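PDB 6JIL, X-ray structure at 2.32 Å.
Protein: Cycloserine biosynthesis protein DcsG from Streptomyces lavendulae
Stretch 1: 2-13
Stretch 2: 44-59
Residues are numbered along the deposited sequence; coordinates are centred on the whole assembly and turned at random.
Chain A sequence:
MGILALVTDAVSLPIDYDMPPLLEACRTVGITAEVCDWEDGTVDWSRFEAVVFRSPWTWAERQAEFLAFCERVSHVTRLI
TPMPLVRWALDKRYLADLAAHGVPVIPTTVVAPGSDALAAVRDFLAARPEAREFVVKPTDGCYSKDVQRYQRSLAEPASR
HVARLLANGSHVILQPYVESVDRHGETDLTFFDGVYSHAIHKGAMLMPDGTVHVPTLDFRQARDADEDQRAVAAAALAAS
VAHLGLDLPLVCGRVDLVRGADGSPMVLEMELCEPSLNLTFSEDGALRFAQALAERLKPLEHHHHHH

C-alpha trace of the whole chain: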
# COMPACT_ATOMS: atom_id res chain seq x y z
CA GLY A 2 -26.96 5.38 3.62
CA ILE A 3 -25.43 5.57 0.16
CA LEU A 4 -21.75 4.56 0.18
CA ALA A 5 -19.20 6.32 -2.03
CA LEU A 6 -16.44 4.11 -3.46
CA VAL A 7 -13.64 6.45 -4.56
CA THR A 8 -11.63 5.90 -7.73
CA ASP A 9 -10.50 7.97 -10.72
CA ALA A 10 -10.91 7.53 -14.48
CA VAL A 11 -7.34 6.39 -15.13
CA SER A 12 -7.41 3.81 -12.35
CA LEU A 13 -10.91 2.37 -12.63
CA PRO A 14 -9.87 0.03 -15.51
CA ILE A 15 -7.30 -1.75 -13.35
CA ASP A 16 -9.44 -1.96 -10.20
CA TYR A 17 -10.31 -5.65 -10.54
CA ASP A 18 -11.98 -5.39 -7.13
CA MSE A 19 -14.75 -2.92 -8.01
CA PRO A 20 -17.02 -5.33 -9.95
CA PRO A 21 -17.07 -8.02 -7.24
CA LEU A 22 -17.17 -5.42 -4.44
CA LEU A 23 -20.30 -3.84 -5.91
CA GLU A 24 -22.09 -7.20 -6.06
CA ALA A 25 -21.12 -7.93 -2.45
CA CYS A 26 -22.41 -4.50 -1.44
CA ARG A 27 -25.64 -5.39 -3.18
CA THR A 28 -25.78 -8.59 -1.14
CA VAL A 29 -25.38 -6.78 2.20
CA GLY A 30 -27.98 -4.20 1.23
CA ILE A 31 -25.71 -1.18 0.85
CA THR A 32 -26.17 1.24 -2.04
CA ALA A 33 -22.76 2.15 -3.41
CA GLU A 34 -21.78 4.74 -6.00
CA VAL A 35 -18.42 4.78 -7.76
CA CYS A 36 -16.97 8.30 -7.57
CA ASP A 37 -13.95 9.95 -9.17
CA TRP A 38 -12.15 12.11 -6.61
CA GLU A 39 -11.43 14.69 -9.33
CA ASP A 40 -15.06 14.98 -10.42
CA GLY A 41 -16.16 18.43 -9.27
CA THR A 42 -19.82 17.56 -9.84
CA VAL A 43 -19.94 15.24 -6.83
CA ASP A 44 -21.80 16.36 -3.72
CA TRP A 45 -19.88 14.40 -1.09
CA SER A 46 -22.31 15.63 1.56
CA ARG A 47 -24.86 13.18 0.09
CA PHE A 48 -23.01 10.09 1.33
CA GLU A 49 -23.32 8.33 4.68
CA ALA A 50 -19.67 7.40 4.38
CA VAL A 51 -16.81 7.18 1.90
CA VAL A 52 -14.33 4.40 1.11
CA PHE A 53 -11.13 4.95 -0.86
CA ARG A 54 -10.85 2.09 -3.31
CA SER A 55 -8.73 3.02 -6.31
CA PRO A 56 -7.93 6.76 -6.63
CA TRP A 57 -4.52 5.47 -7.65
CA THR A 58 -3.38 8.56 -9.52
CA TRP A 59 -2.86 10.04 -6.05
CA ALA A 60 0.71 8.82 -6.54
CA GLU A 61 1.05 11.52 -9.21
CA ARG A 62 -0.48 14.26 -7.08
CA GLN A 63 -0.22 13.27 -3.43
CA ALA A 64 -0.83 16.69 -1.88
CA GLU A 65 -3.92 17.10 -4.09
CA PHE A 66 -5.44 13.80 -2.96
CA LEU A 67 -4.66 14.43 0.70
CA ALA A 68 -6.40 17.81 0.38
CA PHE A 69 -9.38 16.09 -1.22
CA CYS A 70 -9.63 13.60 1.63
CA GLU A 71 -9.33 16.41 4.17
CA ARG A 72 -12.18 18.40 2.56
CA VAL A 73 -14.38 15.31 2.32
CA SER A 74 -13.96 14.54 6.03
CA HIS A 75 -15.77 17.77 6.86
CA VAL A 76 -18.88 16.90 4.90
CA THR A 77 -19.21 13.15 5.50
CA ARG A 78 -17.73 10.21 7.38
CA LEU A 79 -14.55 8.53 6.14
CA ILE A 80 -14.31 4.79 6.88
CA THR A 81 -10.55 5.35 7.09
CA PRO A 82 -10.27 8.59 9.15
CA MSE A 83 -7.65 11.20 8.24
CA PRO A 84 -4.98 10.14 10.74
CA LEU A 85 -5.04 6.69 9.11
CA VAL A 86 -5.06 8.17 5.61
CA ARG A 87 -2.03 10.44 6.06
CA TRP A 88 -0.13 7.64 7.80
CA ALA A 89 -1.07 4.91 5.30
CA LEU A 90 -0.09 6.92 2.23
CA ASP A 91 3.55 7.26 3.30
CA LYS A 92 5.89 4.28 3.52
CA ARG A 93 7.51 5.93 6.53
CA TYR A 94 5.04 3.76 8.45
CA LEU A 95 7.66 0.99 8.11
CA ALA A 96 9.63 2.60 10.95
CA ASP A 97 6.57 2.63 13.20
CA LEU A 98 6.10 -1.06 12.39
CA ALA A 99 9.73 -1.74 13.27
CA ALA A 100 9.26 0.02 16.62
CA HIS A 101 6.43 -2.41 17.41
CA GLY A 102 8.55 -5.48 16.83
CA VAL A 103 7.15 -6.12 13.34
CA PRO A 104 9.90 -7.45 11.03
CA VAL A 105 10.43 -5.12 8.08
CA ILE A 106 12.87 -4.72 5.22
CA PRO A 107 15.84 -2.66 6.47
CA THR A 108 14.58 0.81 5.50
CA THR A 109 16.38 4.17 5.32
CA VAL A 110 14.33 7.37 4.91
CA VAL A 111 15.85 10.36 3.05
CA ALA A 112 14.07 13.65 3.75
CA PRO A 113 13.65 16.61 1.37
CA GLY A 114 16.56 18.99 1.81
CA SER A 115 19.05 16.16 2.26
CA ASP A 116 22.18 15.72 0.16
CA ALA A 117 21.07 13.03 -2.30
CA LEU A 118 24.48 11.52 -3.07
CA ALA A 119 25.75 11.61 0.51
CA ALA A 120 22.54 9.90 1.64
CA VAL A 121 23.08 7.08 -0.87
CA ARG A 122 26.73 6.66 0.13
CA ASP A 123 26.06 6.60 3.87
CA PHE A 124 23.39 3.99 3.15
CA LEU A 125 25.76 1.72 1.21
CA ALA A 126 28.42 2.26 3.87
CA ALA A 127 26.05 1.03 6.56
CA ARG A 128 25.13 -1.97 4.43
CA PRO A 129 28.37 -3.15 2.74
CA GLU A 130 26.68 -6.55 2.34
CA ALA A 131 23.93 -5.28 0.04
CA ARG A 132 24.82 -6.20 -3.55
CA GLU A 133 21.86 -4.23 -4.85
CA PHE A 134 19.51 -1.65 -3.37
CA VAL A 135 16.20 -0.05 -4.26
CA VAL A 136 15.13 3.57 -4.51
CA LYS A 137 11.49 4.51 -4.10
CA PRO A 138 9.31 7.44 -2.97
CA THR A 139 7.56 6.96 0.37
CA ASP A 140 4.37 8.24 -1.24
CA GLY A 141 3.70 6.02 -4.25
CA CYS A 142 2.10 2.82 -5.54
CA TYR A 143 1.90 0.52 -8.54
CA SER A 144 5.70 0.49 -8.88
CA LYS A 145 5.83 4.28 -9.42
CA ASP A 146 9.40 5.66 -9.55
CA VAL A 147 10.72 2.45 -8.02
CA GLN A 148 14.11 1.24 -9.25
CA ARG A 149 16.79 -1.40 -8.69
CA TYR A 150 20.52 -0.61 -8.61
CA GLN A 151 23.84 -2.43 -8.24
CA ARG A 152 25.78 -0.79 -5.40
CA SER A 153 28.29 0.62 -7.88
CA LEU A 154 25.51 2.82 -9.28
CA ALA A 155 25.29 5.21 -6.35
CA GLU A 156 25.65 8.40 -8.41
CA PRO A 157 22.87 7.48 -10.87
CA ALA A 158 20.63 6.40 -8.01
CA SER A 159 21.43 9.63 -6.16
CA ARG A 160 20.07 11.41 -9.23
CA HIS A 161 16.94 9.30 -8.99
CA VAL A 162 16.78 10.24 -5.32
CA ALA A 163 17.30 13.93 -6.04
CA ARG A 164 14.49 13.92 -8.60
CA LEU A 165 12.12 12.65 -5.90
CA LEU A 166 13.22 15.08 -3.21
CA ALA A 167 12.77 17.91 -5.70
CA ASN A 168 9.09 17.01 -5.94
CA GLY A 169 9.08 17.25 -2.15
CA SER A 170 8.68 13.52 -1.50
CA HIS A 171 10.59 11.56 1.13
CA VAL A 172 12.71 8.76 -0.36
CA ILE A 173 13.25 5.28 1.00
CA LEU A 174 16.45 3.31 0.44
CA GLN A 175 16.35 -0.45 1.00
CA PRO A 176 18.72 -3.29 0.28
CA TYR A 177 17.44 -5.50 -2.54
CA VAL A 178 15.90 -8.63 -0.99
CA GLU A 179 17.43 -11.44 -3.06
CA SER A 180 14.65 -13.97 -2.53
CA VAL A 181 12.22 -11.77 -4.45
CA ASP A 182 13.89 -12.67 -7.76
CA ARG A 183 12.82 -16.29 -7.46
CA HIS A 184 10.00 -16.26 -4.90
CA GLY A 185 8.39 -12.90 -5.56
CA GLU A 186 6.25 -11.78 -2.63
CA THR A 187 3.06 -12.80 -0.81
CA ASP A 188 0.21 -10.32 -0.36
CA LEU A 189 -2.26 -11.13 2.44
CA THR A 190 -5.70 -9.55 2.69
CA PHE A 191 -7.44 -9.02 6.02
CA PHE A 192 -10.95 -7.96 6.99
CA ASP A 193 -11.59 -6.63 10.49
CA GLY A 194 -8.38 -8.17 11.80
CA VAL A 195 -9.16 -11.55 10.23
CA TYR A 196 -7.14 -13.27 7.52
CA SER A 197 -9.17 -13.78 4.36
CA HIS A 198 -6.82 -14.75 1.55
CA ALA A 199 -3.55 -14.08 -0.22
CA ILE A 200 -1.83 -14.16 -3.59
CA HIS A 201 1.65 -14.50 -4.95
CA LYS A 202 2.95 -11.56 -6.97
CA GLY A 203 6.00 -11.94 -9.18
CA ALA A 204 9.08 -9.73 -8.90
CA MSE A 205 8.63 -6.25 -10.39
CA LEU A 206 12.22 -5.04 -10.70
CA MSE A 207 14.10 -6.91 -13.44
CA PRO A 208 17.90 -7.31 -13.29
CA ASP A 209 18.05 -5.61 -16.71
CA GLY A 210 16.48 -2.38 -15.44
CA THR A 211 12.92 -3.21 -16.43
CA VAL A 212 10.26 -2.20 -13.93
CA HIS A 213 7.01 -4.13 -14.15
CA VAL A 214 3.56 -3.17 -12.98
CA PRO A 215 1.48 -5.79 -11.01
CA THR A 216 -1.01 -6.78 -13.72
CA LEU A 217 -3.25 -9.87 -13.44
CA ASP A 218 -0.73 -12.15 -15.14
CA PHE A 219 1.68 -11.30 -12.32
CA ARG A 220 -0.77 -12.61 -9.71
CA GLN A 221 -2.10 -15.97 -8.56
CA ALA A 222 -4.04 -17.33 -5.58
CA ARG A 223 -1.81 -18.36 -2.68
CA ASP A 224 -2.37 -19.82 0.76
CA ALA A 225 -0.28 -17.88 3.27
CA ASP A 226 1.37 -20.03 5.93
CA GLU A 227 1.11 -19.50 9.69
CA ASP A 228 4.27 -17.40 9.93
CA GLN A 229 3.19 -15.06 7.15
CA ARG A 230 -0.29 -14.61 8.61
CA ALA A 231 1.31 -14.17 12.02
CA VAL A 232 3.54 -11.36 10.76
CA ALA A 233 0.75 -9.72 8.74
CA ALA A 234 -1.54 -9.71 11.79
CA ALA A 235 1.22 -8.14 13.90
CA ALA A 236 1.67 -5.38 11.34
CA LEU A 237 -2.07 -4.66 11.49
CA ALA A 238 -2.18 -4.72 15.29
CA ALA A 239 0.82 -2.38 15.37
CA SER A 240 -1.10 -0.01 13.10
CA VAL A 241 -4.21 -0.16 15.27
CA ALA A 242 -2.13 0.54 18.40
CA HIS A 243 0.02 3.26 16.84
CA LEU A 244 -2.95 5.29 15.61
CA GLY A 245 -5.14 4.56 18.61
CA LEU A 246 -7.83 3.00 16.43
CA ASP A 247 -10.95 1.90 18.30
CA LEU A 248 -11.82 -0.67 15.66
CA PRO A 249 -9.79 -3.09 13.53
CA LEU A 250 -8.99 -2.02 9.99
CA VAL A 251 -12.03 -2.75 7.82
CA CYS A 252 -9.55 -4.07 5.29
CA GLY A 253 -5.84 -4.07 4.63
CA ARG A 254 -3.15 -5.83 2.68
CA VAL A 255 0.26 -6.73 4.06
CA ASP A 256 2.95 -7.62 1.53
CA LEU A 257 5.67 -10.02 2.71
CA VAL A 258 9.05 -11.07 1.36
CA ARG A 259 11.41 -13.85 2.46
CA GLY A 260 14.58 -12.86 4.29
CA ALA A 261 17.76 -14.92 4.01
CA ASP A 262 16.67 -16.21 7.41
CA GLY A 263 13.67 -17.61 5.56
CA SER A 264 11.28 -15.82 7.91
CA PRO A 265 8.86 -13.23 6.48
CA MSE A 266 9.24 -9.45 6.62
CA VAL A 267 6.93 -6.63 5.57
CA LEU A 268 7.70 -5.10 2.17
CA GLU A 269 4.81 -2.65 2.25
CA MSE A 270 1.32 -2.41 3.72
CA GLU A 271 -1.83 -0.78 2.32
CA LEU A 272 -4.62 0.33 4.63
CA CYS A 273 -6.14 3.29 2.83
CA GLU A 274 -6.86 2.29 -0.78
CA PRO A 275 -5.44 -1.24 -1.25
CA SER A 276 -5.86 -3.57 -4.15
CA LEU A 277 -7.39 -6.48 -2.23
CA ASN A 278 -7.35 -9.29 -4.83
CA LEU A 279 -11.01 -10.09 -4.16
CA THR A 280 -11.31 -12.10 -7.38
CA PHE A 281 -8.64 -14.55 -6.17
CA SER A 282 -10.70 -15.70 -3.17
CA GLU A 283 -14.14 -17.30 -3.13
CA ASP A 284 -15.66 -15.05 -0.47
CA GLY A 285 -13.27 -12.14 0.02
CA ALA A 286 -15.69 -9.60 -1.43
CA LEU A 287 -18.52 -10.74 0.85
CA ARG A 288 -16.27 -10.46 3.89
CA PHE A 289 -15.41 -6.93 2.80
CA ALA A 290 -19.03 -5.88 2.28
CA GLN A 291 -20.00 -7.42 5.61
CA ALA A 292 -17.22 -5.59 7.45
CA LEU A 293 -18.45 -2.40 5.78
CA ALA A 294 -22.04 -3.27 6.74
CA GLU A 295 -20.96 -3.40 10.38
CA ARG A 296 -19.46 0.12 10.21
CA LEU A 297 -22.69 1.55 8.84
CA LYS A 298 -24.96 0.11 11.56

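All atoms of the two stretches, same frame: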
# COMPACT_ATOMS: atom_id res chain seq x y z
N GLY A 2 -28.34 5.83 3.26
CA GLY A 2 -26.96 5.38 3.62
C GLY A 2 -26.15 4.98 2.40
O GLY A 2 -25.53 3.91 2.38
N ILE A 3 -26.16 5.83 1.38
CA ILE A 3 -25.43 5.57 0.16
C ILE A 3 -23.93 5.64 0.47
O ILE A 3 -23.47 6.55 1.17
CB ILE A 3 -25.85 6.58 -0.95
CG1 ILE A 3 -26.16 5.84 -2.24
CG2 ILE A 3 -24.77 7.58 -1.19
CD1 ILE A 3 -26.86 6.71 -3.27
N LEU A 4 -23.19 4.67 -0.05
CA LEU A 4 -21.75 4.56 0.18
C LEU A 4 -20.97 4.96 -1.07
O LEU A 4 -21.22 4.44 -2.16
CB LEU A 4 -21.39 3.11 0.52
CG LEU A 4 -20.20 2.77 1.42
CD1 LEU A 4 -19.71 1.37 1.09
CD2 LEU A 4 -19.08 3.77 1.25
N ALA A 5 -20.02 5.88 -0.91
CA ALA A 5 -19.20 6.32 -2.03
C ALA A 5 -17.94 5.46 -2.09
O ALA A 5 -17.28 5.26 -1.08
CB ALA A 5 -18.82 7.78 -1.86
N LEU A 6 -17.64 4.92 -3.27
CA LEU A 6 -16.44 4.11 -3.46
C LEU A 6 -15.56 4.96 -4.38
O LEU A 6 -15.83 5.10 -5.57
CB LEU A 6 -16.79 2.76 -4.11
CG LEU A 6 -17.76 1.86 -3.33
CD1 LEU A 6 -18.00 0.57 -4.10
CD2 LEU A 6 -17.21 1.54 -1.95
N VAL A 7 -14.51 5.55 -3.81
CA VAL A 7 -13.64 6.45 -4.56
C VAL A 7 -12.62 5.82 -5.49
O VAL A 7 -11.88 4.92 -5.12
CB VAL A 7 -12.90 7.41 -3.60
CG1 VAL A 7 -12.15 8.48 -4.41
CG2 VAL A 7 -13.90 8.08 -2.67
N THR A 8 -12.56 6.36 -6.70
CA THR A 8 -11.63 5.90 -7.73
C THR A 8 -11.30 7.13 -8.57
O THR A 8 -11.47 8.27 -8.12
CB THR A 8 -12.32 4.83 -8.63
OG1 THR A 8 -11.37 4.30 -9.57
CG2 THR A 8 -13.49 5.45 -9.41
N ASP A 9 -10.78 6.90 -9.77
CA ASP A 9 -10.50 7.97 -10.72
C ASP A 9 -10.43 7.31 -12.10
O ASP A 9 -10.07 6.14 -12.22
CB ASP A 9 -9.24 8.81 -10.35
CG ASP A 9 -7.93 8.04 -10.42
OD1 ASP A 9 -7.08 8.30 -9.55
OD2 ASP A 9 -7.71 7.23 -11.35
N ALA A 10 -10.85 8.05 -13.12
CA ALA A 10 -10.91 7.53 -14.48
C ALA A 10 -9.75 6.66 -14.92
O ALA A 10 -9.95 5.57 -15.45
CB ALA A 10 -11.12 8.68 -15.47
N VAL A 11 -8.53 7.14 -14.71
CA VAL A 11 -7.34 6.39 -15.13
C VAL A 11 -7.18 5.05 -14.42
O VAL A 11 -6.71 4.09 -15.01
CB VAL A 11 -6.06 7.22 -14.90
CG1 VAL A 11 -4.83 6.40 -15.23
CG2 VAL A 11 -6.09 8.49 -15.75
N SER A 12 -7.57 5.00 -13.16
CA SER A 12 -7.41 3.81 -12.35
C SER A 12 -8.54 2.80 -12.36
O SER A 12 -8.32 1.62 -12.13
CB SER A 12 -7.13 4.22 -10.90
OG SER A 12 -6.04 5.12 -10.85
N LEU A 13 -9.76 3.27 -12.64
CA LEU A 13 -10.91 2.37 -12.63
C LEU A 13 -10.75 1.10 -13.49
O LEU A 13 -11.23 0.04 -13.11
CB LEU A 13 -12.16 3.13 -13.06
CG LEU A 13 -13.47 2.37 -12.85
CD1 LEU A 13 -13.61 1.99 -11.39
CD2 LEU A 13 -14.65 3.22 -13.31
N ASP A 44 -21.42 15.74 -4.98
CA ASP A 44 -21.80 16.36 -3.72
C ASP A 44 -21.50 15.32 -2.65
O ASP A 44 -22.35 14.47 -2.35
CB ASP A 44 -23.28 16.71 -3.73
CG ASP A 44 -23.74 17.34 -2.44
OD1 ASP A 44 -22.89 17.53 -1.54
OD2 ASP A 44 -24.95 17.65 -2.32
N TRP A 45 -20.30 15.37 -2.09
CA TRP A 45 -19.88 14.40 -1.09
C TRP A 45 -20.71 14.42 0.19
O TRP A 45 -20.68 13.47 0.97
CB TRP A 45 -18.39 14.57 -0.79
CG TRP A 45 -17.55 14.39 -2.03
CD1 TRP A 45 -17.24 15.34 -2.96
CD2 TRP A 45 -17.01 13.15 -2.53
NE1 TRP A 45 -16.54 14.78 -4.00
CE2 TRP A 45 -16.39 13.44 -3.76
CE3 TRP A 45 -16.99 11.84 -2.05
CZ2 TRP A 45 -15.75 12.45 -4.53
CZ3 TRP A 45 -16.36 10.85 -2.81
CH2 TRP A 45 -15.75 11.17 -4.04
N SER A 46 -21.47 15.50 0.38
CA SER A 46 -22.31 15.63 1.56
C SER A 46 -23.48 14.65 1.49
O SER A 46 -24.12 14.36 2.51
CB SER A 46 -22.86 17.06 1.67
OG SER A 46 -23.83 17.32 0.67
N ARG A 47 -23.76 14.13 0.30
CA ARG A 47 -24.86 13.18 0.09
C ARG A 47 -24.61 11.79 0.66
O ARG A 47 -25.56 11.06 0.92
CB ARG A 47 -25.16 13.00 -1.40
CG ARG A 47 -25.89 14.12 -2.08
CD ARG A 47 -26.24 13.70 -3.51
NE ARG A 47 -25.05 13.28 -4.26
CZ ARG A 47 -24.83 12.04 -4.71
NH1 ARG A 47 -25.72 11.08 -4.50
NH2 ARG A 47 -23.71 11.78 -5.37
N PHE A 48 -23.35 11.42 0.83
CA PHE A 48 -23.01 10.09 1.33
C PHE A 48 -23.01 9.91 2.84
O PHE A 48 -22.74 10.84 3.60
CB PHE A 48 -21.65 9.65 0.78
CG PHE A 48 -21.53 9.76 -0.70
CD1 PHE A 48 -20.88 10.84 -1.28
CD2 PHE A 48 -22.09 8.80 -1.53
CE1 PHE A 48 -20.80 10.96 -2.66
CE2 PHE A 48 -22.02 8.90 -2.91
CZ PHE A 48 -21.37 9.98 -3.48
N GLU A 49 -23.30 8.69 3.27
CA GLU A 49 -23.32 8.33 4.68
C GLU A 49 -21.86 8.19 5.07
O GLU A 49 -21.43 8.61 6.14
CB GLU A 49 -24.01 6.98 4.87
CG GLU A 49 -24.55 6.73 6.26
CD GLU A 49 -25.92 7.35 6.47
OE1 GLU A 49 -26.42 7.35 7.62
OE2 GLU A 49 -26.51 7.84 5.47
N ALA A 50 -21.09 7.60 4.17
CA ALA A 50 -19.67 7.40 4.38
C ALA A 50 -18.96 7.28 3.03
O ALA A 50 -19.59 7.19 1.98
CB ALA A 50 -19.42 6.15 5.20
N VAL A 51 -17.64 7.27 3.09
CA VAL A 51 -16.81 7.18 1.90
C VAL A 51 -15.70 6.15 2.12
O VAL A 51 -15.16 6.04 3.22
CB VAL A 51 -16.17 8.55 1.58
CG1 VAL A 51 -15.10 8.40 0.52
CG2 VAL A 51 -17.25 9.52 1.09
N VAL A 52 -15.40 5.39 1.08
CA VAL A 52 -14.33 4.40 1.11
C VAL A 52 -13.41 4.65 -0.08
O VAL A 52 -13.87 4.79 -1.22
CB VAL A 52 -14.85 2.94 1.03
CG1 VAL A 52 -13.68 1.99 0.77
CG2 VAL A 52 -15.52 2.56 2.32
N PHE A 53 -12.11 4.72 0.20
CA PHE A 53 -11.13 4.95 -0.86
C PHE A 53 -10.71 3.60 -1.43
O PHE A 53 -10.02 2.81 -0.78
CB PHE A 53 -9.93 5.70 -0.29
CG PHE A 53 -10.30 6.99 0.38
CD1 PHE A 53 -10.10 7.17 1.74
CD2 PHE A 53 -10.83 8.03 -0.36
CE1 PHE A 53 -10.42 8.38 2.35
CE2 PHE A 53 -11.15 9.24 0.25
CZ PHE A 53 -10.94 9.41 1.61
N ARG A 54 -11.14 3.35 -2.66
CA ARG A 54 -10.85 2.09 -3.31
C ARG A 54 -9.68 2.14 -4.27
O ARG A 54 -8.67 1.46 -4.05
CB ARG A 54 -12.10 1.58 -4.03
CG ARG A 54 -13.20 1.11 -3.08
CD ARG A 54 -12.64 0.04 -2.17
NE ARG A 54 -11.89 -0.91 -2.98
CZ ARG A 54 -10.71 -1.42 -2.65
NH1 ARG A 54 -10.12 -1.07 -1.51
NH2 ARG A 54 -10.08 -2.22 -3.51
N SER A 55 -9.79 2.95 -5.31
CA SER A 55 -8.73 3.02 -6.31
C SER A 55 -8.43 4.38 -6.93
O SER A 55 -8.37 4.50 -8.15
CB SER A 55 -9.04 2.02 -7.42
OG SER A 55 -10.34 2.25 -7.94
N PRO A 56 -8.23 5.42 -6.10
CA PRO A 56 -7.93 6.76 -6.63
C PRO A 56 -6.41 6.71 -6.79
O PRO A 56 -5.68 7.55 -6.29
CB PRO A 56 -8.34 7.65 -5.48
CG PRO A 56 -7.85 6.86 -4.30
CD PRO A 56 -8.26 5.44 -4.63
N TRP A 57 -5.95 5.70 -7.52
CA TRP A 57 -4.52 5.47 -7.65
C TRP A 57 -3.63 6.50 -8.32
O TRP A 57 -2.41 6.37 -8.28
CB TRP A 57 -4.28 4.08 -8.22
CG TRP A 57 -4.84 3.01 -7.30
CD1 TRP A 57 -4.91 3.05 -5.94
CD2 TRP A 57 -5.40 1.75 -7.69
NE1 TRP A 57 -5.48 1.90 -5.45
CE2 TRP A 57 -5.78 1.08 -6.50
CE3 TRP A 57 -5.61 1.11 -8.92
CZ2 TRP A 57 -6.37 -0.18 -6.51
CZ3 TRP A 57 -6.19 -0.15 -8.92
CH2 TRP A 57 -6.57 -0.78 -7.73
N THR A 58 -4.22 7.54 -8.92
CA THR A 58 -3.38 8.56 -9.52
C THR A 58 -2.91 9.50 -8.41
O THR A 58 -2.23 10.49 -8.68
CB THR A 58 -4.12 9.37 -10.63
OG1 THR A 58 -5.28 10.01 -10.07
CG2 THR A 58 -4.53 8.46 -11.77
N TRP A 59 -3.27 9.20 -7.17
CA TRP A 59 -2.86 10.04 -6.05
C TRP A 59 -1.34 10.03 -6.00
O TRP A 59 -0.72 10.97 -5.49
CB TRP A 59 -3.43 9.54 -4.72
CG TRP A 59 -2.85 8.23 -4.23
CD1 TRP A 59 -3.36 6.97 -4.42
CD2 TRP A 59 -1.63 8.05 -3.50
NE1 TRP A 59 -2.54 6.03 -3.86
CE2 TRP A 59 -1.47 6.66 -3.28
CE3 TRP A 59 -0.66 8.93 -3.00
CZ2 TRP A 59 -0.37 6.13 -2.60
CZ3 TRP A 59 0.43 8.40 -2.32
CH2 TRP A 59 0.56 7.01 -2.12

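Two neighbouring strands, one through Ala5 to Val7 and one through Val51 to Phe53, run in parallel with their axes 28° apart, and together the two stretches bury about 1010 Å² of surface. As in any parallel pair, the residues of one strand reach with N and O to residues on either side of their partner, so the bonds fall on alternate residues of stretch 1: Ile3, Ala5 and Val7.

Ile3 begins the ladder, its O accepting a hydrogen bond from Glu49 N (3.0 Å).

Leu4 points to the same face of the sheet as Leu6 and Val52. Its length lets CD2 extend to within 3.9 Å of Val52 CG2, an apolar contact in a buried setting.

Ala5 turns to the opposite face, toward aromatic neighbours. Its CB sits 3.4 Å from the centroid of the Phe48 ring, almost on the ring normal, and 4.0 Å from Trp45 CZ3; a methyl group fits closely over the Phe48 ring. Its backbone is bonded in both directions: Ala5 N donates to Ala50 O (3.2 Å), and Ala5 O accepts from Val52 N (2.9 Å).

Leu6 makes no ladder bond with its N or O to stretch 2, but its CA approaches Val52 O at 3.5 Å in a CA-H...O contact, and its CD2 lies 4.1 Å from Val52 CB.

Val7 is the residue most covered by the other stretch. Its N donates to Val52 O (2.8 Å), and its O accepts from both Arg54 N (3.0 Å) and Ser55 N (2.9 Å). The compact, branched side chain meets several apolar groups at once: CG2 is 3.4 Å from Val51 CG1, 3.7 Å from Trp45 CZ3 and 3.8 Å from Phe53 CD2, while CG1 lies 4.0 Å from Pro56 CB.

Beyond Val7 the contact turns polar. Thr8 OG1 and Ser55 OG lie 2.8 Å apart, so small hydroxyl side chains meet in a buried place. Asp9 then binds the turn after the second strand: its OD1 accepts from Thr58 OG1 at 2.5 Å and from Thr58 N at 3.0 Å. Its other oxygen, OD2, accepts from Ser12 N (2.9 Å) and Ser12 OG (2.7 Å), so one carboxylate steadies its own turn while gripping stretch 2.

Ala10 points away and makes no contact. Val11 CB rests 3.7 Å from Thr58 CG2, and Ser12, small and buried here, brings OG to 3.3 Å from Trp57 CB.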